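Local coordinates for putative cell invasion protein with MAC/Perforin domain (Bacteroides thetaiotaomicron VPI-5482, PDB 3KK7) that is of unknown function but belongs to the membrane-attack-complex/perforin (MACPF) family and may take part in cell invasion or membrane attack, at residues G228-S233 and D237-D242; I247-E252 and R278-T283; K424-P429 and L433-A438; V474-M479 and L516-G521. All coordinates share one frame; numbering follows the deposited sequence.

Overall arrangement
The four contacts follow one another along the chain and fall into two groups at opposite ends of an elongated molecule. Contacts 1 and 2 belong to the MACPF region; their centres are 15 Å apart, and both use helix 236-249, which contact 1 ties to the end of strand 220-230 and contact 2 to helix 278-285. Contacts 3 and 4 lie about 68 to 79 Å from them, centre to centre, and 26 Å from each other. Contact 3 shapes the start of helix 429-443 in the D2 region, and contact 4 packs the loop leading into the D3 sheet against helix 516-521. Lys443, ending helix 429-443, pairs with Glu476 of contact 4.

Contact 1. Residues G228-S233 and D237-D242; sequences GVDTNS and DSKEKD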
loop_
_atom_site.group_PDB
_atom_site.type_symbol
_atom_site.label_atom_id
_atom_site.label_comp_id
_atom_site.label_asym_id
_atom_site.label_seq_id
_atom_site.Cartn_x
_atom_site.Cartn_y
_atom_site.Cartn_z
ATOM N N GLY A 228 -16.183 -6.637 26.518
ATOM C CA GLY A 228 -16.538 -7.333 27.767
ATOM C C GLY A 228 -15.435 -7.416 28.829
ATOM O O GLY A 228 -14.235 -7.562 28.519
ATOM N N VAL A 229 -15.854 -7.307 30.098
ATOM C CA VAL A 229 -14.974 -7.599 31.227
ATOM C C VAL A 229 -15.421 -8.949 31.800
ATOM O O VAL A 229 -16.490 -9.056 32.420
ATOM C CB VAL A 229 -14.996 -6.489 32.277
ATOM C CG1 VAL A 229 -14.208 -6.895 33.516
ATOM C CG2 VAL A 229 -14.441 -5.208 31.667
ATOM N N ASP A 230 -14.607 -9.976 31.568
ATOM C CA ASP A 230 -14.928 -11.314 32.014
ATOM C C ASP A 230 -14.662 -11.351 33.519
ATOM O O ASP A 230 -13.572 -11.028 33.999
ATOM C CB ASP A 230 -14.096 -12.352 31.258
ATOM C CG ASP A 230 -14.663 -13.751 31.361
ATOM O OD1 ASP A 230 -14.670 -14.332 32.472
ATOM O OD2 ASP A 230 -15.076 -14.273 30.308
ATOM N N THR A 231 -15.695 -11.715 34.252
ATOM C CA THR A 231 -15.688 -11.690 35.701
ATOM C C THR A 231 -14.660 -12.645 36.300
ATOM O O THR A 231 -13.945 -12.290 37.260
ATOM C CB THR A 231 -17.098 -12.053 36.203
ATOM O OG1 THR A 231 -18.033 -11.130 35.620
ATOM C CG2 THR A 231 -17.192 -12.052 37.775
ATOM N N ASN A 232 -14.565 -13.839 35.725
ATOM C CA ASN A 232 -13.774 -14.889 36.355
ATOM C C ASN A 232 -12.680 -15.579 35.556
ATOM O O ASN A 232 -11.898 -16.309 36.155
ATOM C CB ASN A 232 -14.721 -15.922 36.980
ATOM C CG ASN A 232 -15.216 -15.490 38.359
ATOM O OD1 ASN A 232 -16.405 -15.304 38.569
ATOM N ND2 ASN A 232 -14.296 -15.327 39.296
ATOM N N SER A 233 -12.600 -15.368 34.248
ATOM C CA SER A 233 -11.541 -15.992 33.460
ATOM C C SER A 233 -10.585 -14.943 32.956
ATOM O O SER A 233 -11.015 -13.883 32.526
ATOM C CB SER A 233 -12.112 -16.724 32.258
ATOM O OG SER A 233 -12.940 -17.782 32.650
ATOM N N ASP A 237 -8.412 -18.276 25.973
ATOM C CA ASP A 237 -9.363 -19.154 25.339
ATOM C C ASP A 237 -10.684 -19.170 26.091
ATOM O O ASP A 237 -11.755 -19.073 25.475
ATOM C CB ASP A 237 -8.790 -20.567 25.088
ATOM C CG ASP A 237 -8.247 -21.219 26.317
ATOM O OD1 ASP A 237 -8.074 -20.534 27.346
ATOM O OD2 ASP A 237 -7.988 -22.431 26.258
ATOM N N SER A 238 -10.618 -19.247 27.409
ATOM C CA SER A 238 -11.841 -19.216 28.205
ATOM C C SER A 238 -12.678 -17.935 27.948
ATOM O O SER A 238 -13.890 -18.001 27.788
ATOM C CB SER A 238 -11.499 -19.353 29.689
ATOM O OG SER A 238 -10.676 -20.494 29.917
ATOM N N LYS A 239 -12.017 -16.779 27.906
ATOM C CA LYS A 239 -12.711 -15.519 27.678
ATOM C C LYS A 239 -13.335 -15.523 26.291
ATOM O O LYS A 239 -14.451 -15.070 26.119
ATOM C CB LYS A 239 -11.780 -14.318 27.836
ATOM C CG LYS A 239 -11.177 -14.126 29.232
ATOM C CD LYS A 239 -10.414 -12.777 29.376
ATOM C CE LYS A 239 -9.140 -12.648 28.483
ATOM N NZ LYS A 239 -8.336 -11.365 28.681
ATOM N N GLU A 240 -12.618 -16.069 25.314
ATOM C CA GLU A 240 -13.130 -16.145 23.931
ATOM C C GLU A 240 -14.374 -17.043 23.832
ATOM O O GLU A 240 -15.325 -16.672 23.153
ATOM C CB GLU A 240 -12.017 -16.529 22.943
ATOM C CG GLU A 240 -11.043 -15.335 22.716
ATOM C CD GLU A 240 -9.803 -15.666 21.914
ATOM O OE1 GLU A 240 -9.811 -16.686 21.234
ATOM O OE2 GLU A 240 -8.811 -14.911 21.963
ATOM N N LYS A 241 -14.392 -18.174 24.556
ATOM C CA LYS A 241 -15.563 -19.041 24.592
ATOM C C LYS A 241 -16.706 -18.298 25.297
ATOM O O LYS A 241 -17.857 -18.375 24.856
ATOM C CB LYS A 241 -15.258 -20.399 25.253
ATOM C CG LYS A 241 -16.347 -21.483 25.070
ATOM N N ASP A 242 -16.400 -17.542 26.349
ATOM C CA ASP A 242 -17.439 -16.738 26.986
ATOM C C ASP A 242 -18.019 -15.708 26.011
ATOM O O ASP A 242 -19.221 -15.518 25.918
ATOM C CB ASP A 242 -16.927 -16.046 28.251
ATOM C CG ASP A 242 -16.649 -17.029 29.403
ATOM O OD1 ASP A 242 -17.042 -18.210 29.308
ATOM O OD2 ASP A 242 -16.042 -16.622 30.418
HETATM O O HOH W 1 -15.696 -17.204 32.885
#
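Asp230, the last residue of strand 220-230, faces Lys239 and Asp242 on helix 236-249, and this is where the two segments pack tightly. Its CB lies 4.0 Å from Lys239 CG, while its carboxylate lies nearly coplanar with that of Asp242, the planes 16° apart. Asp230 has CG opposite its own backbone nitrogen (chi1 -163°), which swings the carboxylate toward the helix. OD1 meanwhile serves its own chain: it accepts from Asn232 N on the anti lone pair, making an Asx turn, and from Ser233 N, 2.9 Å away, which comes in from above the carboxylate plane. The aliphatic part of Lys239 runs alongside the turn, with Lys239 CG 3.3 Å from Ser233 O; its amino group continues to Val157 O and Glu155 O.

The looser side is at the Ser233 hydroxyl, where a water fills in. Ser233 OG is 3.6 Å from Ser238 CB, and the water lies 2.8 Å from Ser233 OG and 2.6 Å from Asp242 OD2, to which it probably donates, bridging turn and helix.

The contact thus joins a central MACPF strand to helix 236-249 after it, which probably corresponds to part of the helical clusters that unfold into transmembrane hairpins in pore-forming relatives. Asp230 OD2 and Asp242 OD2 are only 2.5 Å apart, a separation that two charged carboxylates would hardly tolerate, which implies that one of the acids probably holds a proton.

Contact 2. Residues I247-E252 and R278-T283; sequences INASYE and RENSET
Asn280 of helix 278-285 reaches across to Ala249 of helix 236-249, where the two backbones come nearest, with Asn280 CA and Ala249 CA 6.0 Å apart. Its ND2 donates to Ala249 O at 2.7 Å with an N-H...O angle of 156°. The nitrogen arrives in the carbonyl plane, on a lone pair of the oxygen, and the acceptor lies close to the plane of the Asn280 amide, so both flat groups are well turned for the bond. The same ND2 also rests 3.4 Å from Ala249 CB. With an alanine here, the Ala249 carbonyl is likely to lose this donor, and a gap would probably open beside the Ala249 methyl.

Next comes Ser281, which turns from the contact and bonds through OG to Thr276 OG1. Both helices belong to the insertion between MACPF strands 220-230 and 288-298; by analogy with pore-forming relatives, such a cluster is consistent with a membrane-inserting hairpin in its folded form, though this role is unproven here.

One turn further along, Thr283 presents CG2: OG1 lies beside the backbone nitrogen (chi1 -59°), which leaves CG2 anti to that nitrogen, and this methyl lies 4.0 Å from Ala249 CB.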
loop_
_atom_site.group_PDB
_atom_site.type_symbol
_atom_site.label_atom_id
_atom_site.label_comp_id
_atom_site.label_asym_id
_atom_site.label_seq_id
_atom_site.Cartn_x
_atom_site.Cartn_y
_atom_site.Cartn_z
ATOM N N ILE A 247 -22.020 -13.270 22.334
ATOM C CA ILE A 247 -22.386 -12.763 21.009
ATOM C C ILE A 247 -23.581 -13.527 20.478
ATOM O O ILE A 247 -24.564 -12.944 20.062
ATOM C CB ILE A 247 -21.249 -12.896 19.982
ATOM C CG1 ILE A 247 -20.147 -11.866 20.285
ATOM C CG2 ILE A 247 -21.816 -12.688 18.545
ATOM C CD1 ILE A 247 -18.869 -12.017 19.402
ATOM N N ASN A 248 -23.487 -14.847 20.548
ATOM C CA ASN A 248 -24.515 -15.721 20.023
ATOM C C ASN A 248 -25.852 -15.652 20.767
ATOM O O ASN A 248 -26.882 -15.975 20.185
ATOM C CB ASN A 248 -23.991 -17.147 19.949
ATOM C CG ASN A 248 -24.246 -17.781 18.606
ATOM O OD1 ASN A 248 -23.900 -17.201 17.546
ATOM N ND2 ASN A 248 -24.826 -18.996 18.621
ATOM N N ALA A 249 -25.856 -15.230 22.026
ATOM C CA ALA A 249 -27.112 -15.024 22.749
ATOM C C ALA A 249 -27.632 -13.589 22.639
ATOM O O ALA A 249 -28.678 -13.268 23.210
ATOM C CB ALA A 249 -26.955 -15.394 24.223
ATOM N N SER A 250 -26.929 -12.741 21.889
ATOM C CA SER A 250 -27.170 -11.297 21.931
ATOM C C SER A 250 -27.752 -10.691 20.683
ATOM O O SER A 250 -27.765 -9.470 20.550
ATOM C CB SER A 250 -25.871 -10.571 22.263
ATOM O OG SER A 250 -25.537 -10.836 23.607
ATOM N N TYR A 251 -28.233 -11.520 19.763
ATOM C CA TYR A 251 -28.947 -10.985 18.626
ATOM C C TYR A 251 -29.965 -11.990 18.176
ATOM O O TYR A 251 -29.912 -13.130 18.571
ATOM C CB TYR A 251 -27.980 -10.592 17.513
ATOM C CG TYR A 251 -27.487 -11.740 16.715
ATOM C CD1 TYR A 251 -26.383 -12.469 17.131
ATOM C CD2 TYR A 251 -28.127 -12.113 15.535
ATOM C CE1 TYR A 251 -25.916 -13.548 16.406
ATOM C CE2 TYR A 251 -27.670 -13.206 14.793
ATOM C CZ TYR A 251 -26.562 -13.920 15.239
ATOM O OH TYR A 251 -26.098 -14.989 14.519
ATOM N N GLU A 252 -30.914 -11.553 17.367
ATOM C CA GLU A 252 -31.907 -12.452 16.845
ATOM C C GLU A 252 -32.185 -12.153 15.378
ATOM O O GLU A 252 -32.506 -11.029 15.015
ATOM C CB GLU A 252 -33.191 -12.361 17.666
ATOM C CG GLU A 252 -34.002 -13.635 17.605
ATOM C CD GLU A 252 -35.342 -13.516 18.295
ATOM O OE1 GLU A 252 -36.186 -12.734 17.805
ATOM O OE2 GLU A 252 -35.548 -14.207 19.313
ATOM N N ARG A 278 -34.393 -10.517 29.291
ATOM C CA ARG A 278 -34.851 -11.631 30.117
ATOM C C ARG A 278 -33.867 -12.842 30.193
ATOM O O ARG A 278 -32.749 -12.691 30.684
ATOM C CB ARG A 278 -36.277 -12.044 29.666
ATOM N N GLU A 279 -34.285 -14.018 29.695
ATOM C CA GLU A 279 -33.536 -15.284 29.880
ATOM C C GLU A 279 -32.129 -15.176 29.330
ATOM O O GLU A 279 -31.152 -15.523 30.022
ATOM C CB GLU A 279 -34.272 -16.455 29.221
ATOM N N ASN A 280 -32.015 -14.637 28.117
ATOM C CA ASN A 280 -30.690 -14.440 27.516
ATOM C C ASN A 280 -29.738 -13.530 28.301
ATOM O O ASN A 280 -28.516 -13.610 28.105
ATOM C CB ASN A 280 -30.789 -13.954 26.063
ATOM C CG ASN A 280 -31.100 -15.079 25.095
ATOM O OD1 ASN A 280 -32.048 -15.821 25.289
ATOM N ND2 ASN A 280 -30.307 -15.204 24.060
ATOM N N SER A 281 -30.267 -12.670 29.173
ATOM C CA SER A 281 -29.405 -11.739 29.895
ATOM C C SER A 281 -28.587 -12.443 30.965
ATOM O O SER A 281 -27.421 -12.126 31.164
ATOM C CB SER A 281 -30.197 -10.553 30.443
ATOM O OG SER A 281 -30.475 -9.652 29.366
ATOM N N GLU A 282 -29.194 -13.433 31.610
ATOM C CA GLU A 282 -28.486 -14.315 32.543
ATOM C C GLU A 282 -27.285 -15.011 31.876
ATOM O O GLU A 282 -26.221 -15.120 32.479
ATOM C CB GLU A 282 -29.458 -15.351 33.084
ATOM C CG GLU A 282 -29.040 -16.018 34.379
ATOM C CD GLU A 282 -30.242 -16.259 35.316
ATOM O OE1 GLU A 282 -31.002 -15.279 35.578
ATOM O OE2 GLU A 282 -30.422 -17.414 35.787
ATOM N N THR A 283 -27.435 -15.456 30.630
ATOM C CA THR A 283 -26.314 -16.035 29.882
ATOM C C THR A 283 -25.091 -15.110 29.874
ATOM O O THR A 283 -23.955 -15.575 29.826
ATOM C CB THR A 283 -26.684 -16.302 28.394
ATOM O OG1 THR A 283 -27.796 -17.187 28.326
ATOM C CG2 THR A 283 -25.521 -16.934 27.623
#

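Contact 3. Residues K424-P429 and L433-A438; sequences KANSIP and LTKSNA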
loop_
_atom_site.group_PDB
_atom_site.type_symbol
_atom_site.label_atom_id
_atom_site.label_comp_id
_atom_site.label_asym_id
_atom_site.label_seq_id
_atom_site.Cartn_x
_atom_site.Cartn_y
_atom_site.Cartn_z
ATOM N N LYS A 424 41.831 -3.654 -5.498
ATOM C CA LYS A 424 42.485 -3.195 -4.262
ATOM C C LYS A 424 43.076 -1.775 -4.391
ATOM O O LYS A 424 43.219 -1.057 -3.388
ATOM C CB LYS A 424 43.581 -4.194 -3.854
ATOM C CG LYS A 424 44.275 -3.888 -2.527
ATOM C CD LYS A 424 45.117 -5.081 -2.069
ATOM C CE LYS A 424 46.058 -4.739 -0.915
ATOM N NZ LYS A 424 46.803 -5.945 -0.470
ATOM N N ALA A 425 43.421 -1.381 -5.621
ATOM C CA ALA A 425 43.943 -0.036 -5.898
ATOM C C ALA A 425 42.866 1.055 -5.782
ATOM O O ALA A 425 43.199 2.240 -5.723
ATOM C CB ALA A 425 44.615 0.014 -7.277
ATOM N N ASN A 426 41.587 0.659 -5.754
ATOM C CA ASN A 426 40.505 1.598 -5.477
ATOM C C ASN A 426 40.499 2.044 -4.000
ATOM O O ASN A 426 39.821 3.025 -3.640
ATOM C CB ASN A 426 39.146 0.992 -5.855
ATOM C CG ASN A 426 38.986 0.765 -7.361
ATOM O OD1 ASN A 426 39.433 1.573 -8.165
ATOM N ND2 ASN A 426 38.320 -0.329 -7.740
ATOM N N SER A 427 41.240 1.310 -3.161
ATOM C CA SER A 427 41.444 1.647 -1.742
ATOM C C SER A 427 42.564 2.632 -1.506
ATOM O O SER A 427 42.738 3.093 -0.382
ATOM C CB SER A 427 41.752 0.396 -0.922
ATOM O OG SER A 427 40.582 -0.392 -0.822
ATOM N N ILE A 428 43.342 2.923 -2.549
ATOM C CA ILE A 428 44.383 3.941 -2.482
ATOM C C ILE A 428 43.734 5.315 -2.715
ATOM O O ILE A 428 43.089 5.523 -3.751
ATOM C CB ILE A 428 45.510 3.677 -3.536
ATOM C CG1 ILE A 428 46.235 2.355 -3.219
ATOM C CG2 ILE A 428 46.491 4.864 -3.592
ATOM C CD1 ILE A 428 46.901 1.684 -4.419
ATOM N N PRO A 429 43.894 6.255 -1.754
ATOM C CA PRO A 429 43.356 7.623 -1.889
ATOM C C PRO A 429 43.640 8.313 -3.237
ATOM O O PRO A 429 42.824 9.105 -3.705
ATOM C CB PRO A 429 44.065 8.382 -0.762
ATOM C CG PRO A 429 44.359 7.356 0.277
ATOM C CD PRO A 429 44.553 6.054 -0.443
ATOM N N LEU A 433 40.804 9.534 -5.896
ATOM C CA LEU A 433 40.857 10.921 -6.411
ATOM C C LEU A 433 40.616 10.941 -7.919
ATOM O O LEU A 433 39.649 11.549 -8.378
ATOM C CB LEU A 433 42.238 11.567 -6.090
ATOM C CG LEU A 433 42.640 13.053 -6.326
ATOM C CD1 LEU A 433 44.125 13.254 -5.892
ATOM C CD2 LEU A 433 42.446 13.590 -7.770
ATOM N N THR A 434 41.489 10.250 -8.660
ATOM C CA THR A 434 41.492 10.228 -10.133
ATOM C C THR A 434 40.196 9.672 -10.732
ATOM O O THR A 434 39.685 10.189 -11.734
ATOM C CB THR A 434 42.682 9.363 -10.673
ATOM O OG1 THR A 434 43.913 9.828 -10.104
ATOM C CG2 THR A 434 42.772 9.402 -12.210
ATOM N N LYS A 435 39.684 8.603 -10.129
ATOM C CA LYS A 435 38.486 7.939 -10.648
ATOM C C LYS A 435 37.251 8.738 -10.319
ATOM O O LYS A 435 36.421 8.974 -11.198
ATOM C CB LYS A 435 38.343 6.513 -10.101
ATOM C CG LYS A 435 39.118 5.472 -10.897
ATOM C CD LYS A 435 39.506 4.271 -10.036
ATOM C CE LYS A 435 40.003 3.110 -10.895
ATOM N NZ LYS A 435 38.874 2.264 -11.379
ATOM N N SER A 436 37.144 9.156 -9.058
ATOM C CA SER A 436 35.988 9.916 -8.598
ATOM C C SER A 436 35.858 11.209 -9.403
ATOM O O SER A 436 34.766 11.523 -9.914
ATOM C CB SER A 436 36.060 10.170 -7.085
ATOM O OG SER A 436 37.341 10.632 -6.706
ATOM N N ASN A 437 36.982 11.917 -9.558
ATOM C CA ASN A 437 37.022 13.134 -10.353
ATOM C C ASN A 437 36.716 12.889 -11.817
ATOM O O ASN A 437 36.139 13.757 -12.468
ATOM C CB ASN A 437 38.386 13.832 -10.252
ATOM C CG ASN A 437 38.584 14.568 -8.938
ATOM O OD1 ASN A 437 37.620 14.958 -8.267
ATOM N ND2 ASN A 437 39.846 14.778 -8.574
ATOM N N ALA A 438 37.127 11.737 -12.344
ATOM C CA ALA A 438 36.861 11.392 -13.754
ATOM C C ALA A 438 35.365 11.122 -13.974
ATOM O O ALA A 438 34.771 11.631 -14.938
ATOM C CB ALA A 438 37.714 10.191 -14.192
#
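Pro429 O accepts from Leu433 N at 3.0 Å with an N-H...O angle of 164°, a bond spanning four residues that closes the first turn of helix 429-443. Ile428 stands at the N-cap position, and the preceding residues 425-427 have helical backbone angles without the regular bonds. They are drawn into a compact bend by Ser427 N to Lys424 O, 3.1 Å, and Ile428 N to Ala425 O, 3.2 Å. Helix 429-443 then runs back past the bend, with Asn426 CA 8.4 Å from Lys435 CA.

Side chains join at two places. At the helix start, Leu433 CB lies 3.5 Å from Pro429 O, beside the backbone bond. Further along, Asn426 and Lys435 cross at about a right angle: Asn426 OD1 touches the end of the aliphatic chain, 3.2 Å from Lys435 CE and 3.3 Å from Lys435 CD. The lysine runs extended before bending at its last torsion (chi4 -86°), which folds NZ round so that it too stays 3.3 Å from Asn426 OD1. Asn426 ND2 is held on Tyr394 O, which helps to fix the rotation of the amide.

The bend links helix 420-424 to helix 429-443 in the D2 region, with Ala425 O also bonded to Thr431 OG1. Asn426 and Lys435 both pack on Ile396 of strand 392-401, while Ser436 and Asn437 touch Leu24 of strand 22-25.

Contact 4. Residues V474-M479 and L516-G521; sequences VDEKGM and LDWVNG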
loop_
_atom_site.group_PDB
_atom_site.type_symbol
_atom_site.label_atom_id
_atom_site.label_comp_id
_atom_site.label_asym_id
_atom_site.label_seq_id
_atom_site.Cartn_x
_atom_site.Cartn_y
_atom_site.Cartn_z
ATOM N N VAL A 474 25.274 1.948 -17.423
ATOM C CA VAL A 474 24.537 3.195 -17.565
ATOM C C VAL A 474 25.378 4.091 -18.428
ATOM O O VAL A 474 26.583 4.193 -18.220
ATOM C CB VAL A 474 24.236 3.881 -16.240
ATOM C CG1 VAL A 474 23.913 5.350 -16.480
ATOM C CG2 VAL A 474 23.080 3.178 -15.535
ATOM N N ASP A 475 24.738 4.698 -19.424
ATOM C CA ASP A 475 25.417 5.546 -20.394
ATOM C C ASP A 475 24.433 6.610 -20.868
ATOM O O ASP A 475 23.549 6.365 -21.693
ATOM C CB ASP A 475 25.982 4.706 -21.559
ATOM C CG ASP A 475 26.652 5.558 -22.668
ATOM O OD1 ASP A 475 26.366 6.771 -22.818
ATOM O OD2 ASP A 475 27.457 4.971 -23.417
ATOM N N GLU A 476 24.617 7.806 -20.324
ATOM C CA GLU A 476 23.767 8.934 -20.626
ATOM C C GLU A 476 23.700 9.254 -22.129
ATOM O O GLU A 476 22.736 9.882 -22.561
ATOM C CB GLU A 476 24.237 10.155 -19.834
ATOM C CG GLU A 476 23.928 10.093 -18.331
ATOM C CD GLU A 476 24.810 9.137 -17.540
ATOM O OE1 GLU A 476 25.946 8.912 -17.969
ATOM O OE2 GLU A 476 24.360 8.601 -16.490
ATOM N N LYS A 477 24.693 8.812 -22.915
ATOM C CA LYS A 477 24.739 9.121 -24.352
ATOM C C LYS A 477 23.811 8.260 -25.191
ATOM O O LYS A 477 23.480 8.641 -26.319
ATOM C CB LYS A 477 26.153 8.972 -24.944
ATOM C CG LYS A 477 27.266 9.684 -24.199
ATOM C CD LYS A 477 28.518 9.823 -25.078
ATOM C CE LYS A 477 29.820 9.830 -24.273
ATOM N NZ LYS A 477 30.208 8.452 -23.835
ATOM N N GLY A 478 23.395 7.107 -24.669
ATOM C CA GLY A 478 22.694 6.113 -25.490
ATOM C C GLY A 478 21.179 6.080 -25.386
ATOM O O GLY A 478 20.587 5.000 -25.403
HETATM N N MSE A 479 20.530 7.241 -25.337
HETATM C CA MSE A 479 19.132 7.262 -24.959
HETATM C C MSE A 479 18.154 7.923 -25.871
HETATM O O MSE A 479 18.485 8.831 -26.624
HETATM C CB MSE A 479 19.033 7.878 -23.593
HETATM C CG MSE A 479 19.970 7.168 -22.697
HETATM SE SE MSE A 479 19.450 7.234 -20.925
HETATM C CE MSE A 479 17.805 6.194 -20.871
ATOM N N LEU A 516 17.474 18.957 -17.107
ATOM C CA LEU A 516 16.535 19.451 -18.085
ATOM C C LEU A 516 17.221 19.649 -19.429
ATOM O O LEU A 516 16.688 19.244 -20.460
ATOM C CB LEU A 516 15.901 20.745 -17.595
ATOM C CG LEU A 516 14.772 21.313 -18.459
ATOM C CD1 LEU A 516 13.779 20.219 -18.936
ATOM C CD2 LEU A 516 14.063 22.444 -17.682
ATOM N N ASP A 517 18.406 20.247 -19.430
ATOM C CA ASP A 517 19.144 20.416 -20.681
ATOM C C ASP A 517 19.328 19.075 -21.338
ATOM O O ASP A 517 18.839 18.846 -22.446
ATOM C CB ASP A 517 20.518 21.049 -20.458
ATOM C CG ASP A 517 20.443 22.533 -20.202
ATOM O OD1 ASP A 517 19.329 23.101 -20.251
ATOM O OD2 ASP A 517 21.506 23.133 -19.946
ATOM N N TRP A 518 20.006 18.177 -20.637
ATOM C CA TRP A 518 20.270 16.852 -21.170
ATOM C C TRP A 518 19.036 16.180 -21.785
ATOM O O TRP A 518 19.066 15.699 -22.916
ATOM C CB TRP A 518 20.840 15.973 -20.079
ATOM C CG TRP A 518 20.972 14.565 -20.494
ATOM C CD1 TRP A 518 21.360 14.097 -21.715
ATOM C CD2 TRP A 518 20.750 13.422 -19.673
ATOM N NE1 TRP A 518 21.376 12.728 -21.708
ATOM C CE2 TRP A 518 21.013 12.287 -20.463
ATOM C CE3 TRP A 518 20.357 13.247 -18.339
ATOM C CZ2 TRP A 518 20.883 10.992 -19.970
ATOM C CZ3 TRP A 518 20.242 11.951 -17.835
ATOM C CH2 TRP A 518 20.498 10.842 -18.648
ATOM N N VAL A 519 17.948 16.169 -21.044
ATOM C CA VAL A 519 16.752 15.496 -21.497
ATOM C C VAL A 519 16.143 16.128 -22.752
ATOM O O VAL A 519 15.627 15.424 -23.616
ATOM C CB VAL A 519 15.718 15.419 -20.347
ATOM C CG1 VAL A 519 14.350 14.996 -20.879
ATOM C CG2 VAL A 519 16.239 14.453 -19.244
ATOM N N ASN A 520 16.216 17.451 -22.853
ATOM C CA ASN A 520 15.704 18.147 -24.027
ATOM C C ASN A 520 16.457 17.730 -25.284
ATOM O O ASN A 520 15.871 17.658 -26.356
ATOM C CB ASN A 520 15.788 19.670 -23.865
ATOM C CG ASN A 520 14.782 20.231 -22.863
ATOM O OD1 ASN A 520 13.711 19.669 -22.623
ATOM N ND2 ASN A 520 15.121 21.373 -22.300
ATOM N N GLY A 521 17.753 17.463 -25.148
ATOM C CA GLY A 521 18.573 16.992 -26.265
ATOM C C GLY A 521 18.305 15.553 -26.680
ATOM O O GLY A 521 18.574 15.184 -27.824
#
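Glu476 and Trp518 are the residues whose backbones lie nearest, CA to CA 8.7 Å, where helix 516-521 meets a type I beta turn from Asp475 to Gly478, closed by Gly478 N to Asp475 O, 3.1 Å, and strengthened by an Asx turn in which Lys477 N meets Asp475 OD1 at 2.6 Å.

The indole of Trp518 bridges the distance between the two backbones. With CG opposite the backbone nitrogen (chi1 173°), the side chain leaves the helix and brings its edge to the turn. NE1 makes a weak hydrogen bond to Glu476 O, 3.3 Å long and bent to 130°, with the oxygen near the ring plane. On the benzene part, Glu476 CB lies 3.5 Å from Trp518 CZ2, and Glu476 CG lies 3.5 Å from Trp518 CH2. Bending at chi2 carries the glutamate's carboxylate onward from the ring, its plane 60° from the indole, to a salt bridge between OE1 and Lys443 NZ. Selenomethionine Met479 adds a Met-aromatic contact: its SE approaches obliquely and lies 4.1 Å from Trp518 CZ2. A serine in place of Trp518 would probably strip Glu476 and Met479 of their shared packing partner and loosen the turn from the helix.

Trp518 also meets Tyr446 edge-to-face, and Tyr447, just beyond helix 429-443. Helix 516-521 rests on the D3 sheet through Val519, which touches Ile492 and Tyr503 of strands 489-494 and 499-504, while Met479 packs on Ile492 and Tyr499 of the same strands from the loop that enters this sheet from strand 468-472 of the D2 sheet.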